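Local coordinates for GCN5-related N-acetyltransferase (Anabaena variabilis, PDB 2OZG), which binds coenzyme A and is probably an acetyltransferase of the GNAT family, perhaps acting on the amino groups of aminoglycosides, at residues L125-K128 against E132-G135. Sequence-based numbering, arbitrary orientation.
With COA (coenzyme A), chain C.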
ATOM      1  N   LEU A 125      13.389  -6.548 -30.238  1.00 35.13           N
ATOM      2  CA  LEU A 125      12.791  -6.614 -31.576  1.00 34.05           C
ATOM      3  C   LEU A 125      13.241  -5.462 -32.494  1.00 35.28           C
ATOM      4  O   LEU A 125      13.769  -5.662 -33.610  1.00 39.03           O
ATOM      5  CB  LEU A 125      11.274  -6.603 -31.450  1.00 33.59           C
ATOM      6  CG  LEU A 125      10.466  -6.314 -32.748  1.00 35.22           C
ATOM      7  CD1 LEU A 125      10.731  -7.434 -33.692  1.00 38.15           C
ATOM      8  CD2 LEU A 125       8.984  -6.202 -32.455  1.00 38.57           C
ATOM      9  N   TYR A 126      13.022  -4.242 -32.039  1.00 34.27           N
ATOM     10  CA  TYR A 126      13.369  -3.091 -32.874  1.00 32.71           C
ATOM     11  C   TYR A 126      14.864  -2.891 -33.112  1.00 29.15           C
ATOM     12  O   TYR A 126      15.235  -2.452 -34.156  1.00 33.10           O
ATOM     13  CB  TYR A 126      12.675  -1.873 -32.363  1.00 34.90           C
ATOM     14  CG  TYR A 126      11.182  -2.089 -32.319  1.00 36.14           C
ATOM     15  CD1 TYR A 126      10.440  -2.075 -33.471  1.00 37.03           C
ATOM     16  CD2 TYR A 126      10.522  -2.289 -31.102  1.00 30.09           C
ATOM     17  CE1 TYR A 126       9.061  -2.246 -33.437  1.00 43.53           C
ATOM     18  CE2 TYR A 126       9.158  -2.484 -31.046  1.00 42.40           C
ATOM     19  CZ  TYR A 126       8.434  -2.461 -32.211  1.00 36.48           C
ATOM     20  OH  TYR A 126       7.105  -2.620 -32.202  1.00 42.25           O
ATOM     21  N   ARG A 127      15.712  -3.217 -32.132  1.00 29.20           N
ATOM     22  CA  ARG A 127      17.151  -3.173 -32.332  1.00 32.06           C
ATOM     23  C   ARG A 127      17.577  -4.172 -33.413  1.00 32.57           C
ATOM     24  O   ARG A 127      18.544  -3.907 -34.137  1.00 29.95           O
ATOM     25  CB  ARG A 127      17.884  -3.455 -31.017  1.00 27.93           C
ATOM     26  CG  ARG A 127      17.705  -2.333 -30.017  1.00 32.93           C
ATOM     27  CD  ARG A 127      18.313  -2.651 -28.679  1.00 32.59           C
ATOM     28  NE  ARG A 127      18.545  -1.446 -27.892  1.00 37.40           N
ATOM     29  CZ  ARG A 127      18.787  -1.451 -26.585  1.00 37.09           C
ATOM     30  NH1 ARG A 127      18.725  -2.585 -25.912  1.00 33.80           N
ATOM     31  NH2 ARG A 127      19.068  -0.320 -25.949  1.00 38.28           N
ATOM     32  N   LYS A 128      16.882  -5.310 -33.531  1.00 33.47           N
ATOM     33  CA  LYS A 128      17.184  -6.254 -34.625  1.00 35.79           C
ATOM     34  C   LYS A 128      16.992  -5.549 -35.955  1.00 33.01           C
ATOM     35  O   LYS A 128      17.643  -5.885 -36.890  1.00 30.41           O
ATOM     36  CB  LYS A 128      16.305  -7.525 -34.633  1.00 37.22           C
ATOM     37  CG  LYS A 128      16.688  -8.589 -33.646  1.00 49.05           C
ATOM     38  CD  LYS A 128      15.973  -9.932 -33.907  1.00 41.08           C
ATOM     39  CE  LYS A 128      16.609 -10.781 -35.064  1.00 56.12           C
ATOM     40  NZ  LYS A 128      17.972 -11.406 -34.765  1.00 55.59           N
ATOM     41  N   GLU A 132      17.180   2.495 -32.327  1.00 29.64           N
ATOM     42  CA  GLU A 132      17.873   2.623 -31.052  1.00 31.13           C
ATOM     43  C   GLU A 132      17.305   3.725 -30.203  1.00 29.77           C
ATOM     44  O   GLU A 132      16.716   4.652 -30.701  1.00 34.01           O
ATOM     45  CB  GLU A 132      19.382   2.846 -31.251  1.00 30.18           C
ATOM     46  CG  GLU A 132      20.270   2.784 -29.956  1.00 34.01           C
ATOM     47  CD  GLU A 132      20.078   1.483 -29.140  1.00 36.46           C
ATOM     48  OE1 GLU A 132      19.150   1.437 -28.304  1.00 37.52           O
ATOM     49  OE2 GLU A 132      20.859   0.534 -29.320  1.00 31.86           O
ATOM     50  N   GLN A 133      17.491   3.619 -28.888  1.00 33.66           N
ATOM     51  CA  GLN A 133      17.099   4.710 -27.999  1.00 33.86           C
ATOM     52  C   GLN A 133      17.615   6.006 -28.553  1.00 32.38           C
ATOM     53  O   GLN A 133      18.777   6.110 -28.931  1.00 31.90           O
ATOM     54  CB  GLN A 133      17.644   4.509 -26.598  1.00 32.29           C
ATOM     55  CG  GLN A 133      17.146   3.227 -25.943  1.00 30.85           C
ATOM     56  CD  GLN A 133      17.531   3.167 -24.499  1.00 37.76           C
ATOM     57  OE1 GLN A 133      18.433   3.889 -24.088  1.00 36.88           O
ATOM     58  NE2 GLN A 133      16.808   2.333 -23.691  1.00 29.31           N
ATOM     59  N   ALA A 134      16.748   7.019 -28.604  1.00 31.62           N
ATOM     60  CA  ALA A 134      17.110   8.236 -29.250  1.00 32.78           C
ATOM     61  C   ALA A 134      16.461   9.495 -28.684  1.00 34.39           C
ATOM     62  O   ALA A 134      16.873  10.594 -29.042  1.00 33.82           O
ATOM     63  CB  ALA A 134      16.784   8.118 -30.729  1.00 35.84           C
ATOM     64  N   GLY A 135      15.467   9.360 -27.807  1.00 32.61           N
ATOM     65  CA  GLY A 135      14.865  10.535 -27.217  1.00 34.13           C
ATOM     66  C   GLY A 135      14.071  10.159 -25.999  1.00 33.76           C
ATOM     67  O   GLY A 135      13.788   8.972 -25.763  1.00 33.91           O
TER
HETATM   68  N1A COA C 500      10.149  -9.186 -25.351  1.00 72.97           N
HETATM   69  C2A COA C 500      11.410  -9.139 -25.824  1.00 79.48           C
HETATM   70  N3A COA C 500      11.713  -9.484 -27.091  1.00 74.96           N
HETATM   71  C4A COA C 500      10.726  -9.903 -27.921  1.00 77.54           C
HETATM   72  C5A COA C 500       9.410  -9.979 -27.474  1.00 75.06           C
HETATM   73  C6A COA C 500       9.137  -9.603 -26.143  1.00 74.14           C
HETATM   74  N6A COA C 500       7.900  -9.631 -25.602  1.00 70.32           N
HETATM   75  N7A COA C 500       8.683 -10.433 -28.523  1.00 74.41           N
HETATM   76  C8A COA C 500       9.520 -10.632 -29.573  1.00 72.82           C
HETATM   77  N9A COA C 500      10.764 -10.299 -29.192  1.00 74.61           N
HETATM   78  C1B COA C 500      12.039 -10.333 -29.970  1.00 73.86           C
HETATM   79  C2B COA C 500      12.606 -11.747 -30.070  1.00 71.79           C
HETATM   80  O2B COA C 500      13.422 -12.102 -28.929  1.00 66.78           O
HETATM   81  C3B COA C 500      13.342 -11.712 -31.403  1.00 69.93           C
HETATM   82  O3B COA C 500      14.752 -11.495 -31.256  1.00 76.99           O
HETATM   83  P3B COA C 500      15.790 -12.750 -31.331  1.00 85.01           P
HETATM   84  O7A COA C 500      15.888 -13.051 -32.817  1.00 67.30           O
HETATM   85  O8A COA C 500      17.040 -12.209 -30.644  1.00 84.60           O
HETATM   86  O9A COA C 500      15.123 -13.894 -30.577  1.00 82.85           O
HETATM   87  C4B COA C 500      12.700 -10.590 -32.214  1.00 68.87           C
HETATM   88  O4B COA C 500      11.870  -9.847 -31.312  1.00 64.66           O
HETATM   89  C5B COA C 500      11.871 -11.120 -33.386  1.00 61.09           C
HETATM   90  O5B COA C 500      10.760 -11.866 -32.867  1.00 62.93           O
HETATM   91  P1A COA C 500       9.364 -12.091 -33.677  1.00 65.38           P
HETATM   92  O1A COA C 500       9.434 -11.393 -35.015  1.00 45.04           O
HETATM   93  O2A COA C 500       9.057 -13.589 -33.646  1.00 66.33           O
HETATM   94  O3A COA C 500       8.294 -11.358 -32.680  1.00 62.15           O
HETATM   95  P2A COA C 500       6.732 -11.817 -32.484  1.00 59.06           P
HETATM   96  O4A COA C 500       6.206 -12.150 -33.882  1.00 50.41           O
HETATM   97  O5A COA C 500       6.701 -12.917 -31.424  1.00 49.76           O
HETATM   98  O6A COA C 500       6.039 -10.422 -31.898  1.00 59.59           O
HETATM   99  CBP COA C 500       4.739  -8.913 -30.271  1.00 58.91           C
HETATM  100  CCP COA C 500       5.054 -10.320 -30.825  1.00 67.70           C
HETATM  101  CDP COA C 500       4.905  -7.955 -31.448  1.00 58.05           C
HETATM  102  CEP COA C 500       5.883  -8.581 -29.315  1.00 60.18           C
HETATM  103  CAP COA C 500       3.262  -8.903 -29.666  1.00 63.72           C
HETATM  104  OAP COA C 500       2.280  -8.275 -30.558  1.00 30.26           O
HETATM  105  C9P COA C 500       2.921  -8.391 -28.239  1.00 70.14           C
HETATM  106  O9P COA C 500       3.094  -9.153 -27.142  1.00 81.40           O
HETATM  107  N8P COA C 500       2.330  -7.208 -27.974  1.00 83.12           N
HETATM  108  C7P COA C 500       1.916  -6.035 -28.745  1.00 80.09           C
HETATM  109  C6P COA C 500       2.702  -4.937 -28.046  1.00 81.06           C
HETATM  110  C5P COA C 500       3.939  -4.563 -28.849  1.00 92.48           C
HETATM  111  O5P COA C 500       4.703  -5.425 -29.278  1.00 95.29           O
HETATM  112  N4P COA C 500       4.171  -3.255 -29.040  1.00 91.87           N
HETATM  113  C3P COA C 500       5.302  -2.670 -29.752  1.00 86.29           C
HETATM  114  C2P COA C 500       5.023  -1.184 -29.798  1.00 86.89           C
HETATM  115  S1P COA C 500       3.613  -0.817 -30.923  1.00 84.39           S
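E132 OE1 is gripped by three N-H donors. R127 supplies two, side-on: NE lies 3.0 Å and NH2 2.9 Å from E132 OE1. Both bonds are bent, near 145° at the hydrogen. The oxygen sits in the guanidinium plane, at its edge, yet the carboxylate is turned 65° against that plane, and both nitrogens reach OE1 from the syn side of the carboxylate, somewhat out of its plane. The third donor is the backbone: Q133 N reaches E132 OE1 at 2.8 Å and takes the anti lone pair. E132 bends back at chi2 (54°), which brings the carboxylate round to this N-H, while R127, extended from CG to NE, reaches the same oxygen. Beside the pair, Q133 CG packs 4.0 Å from R127 NH2, and Q133 NE2 bonds to Q123. R127 NH1 also bonds to the L273 carbonyl of a second subunit. A glutamine in place of E132 would probably leave the arginine's charge without its mate at this subunit boundary. On the same helix, K128 NZ makes a weak 3.3 Å bond to phosphate oxygen O7A of coenzyme A. The salt bridge thus spans the short loop between the cofactor-lining helix 123-128 and strand 132-143 of the GNAT fold.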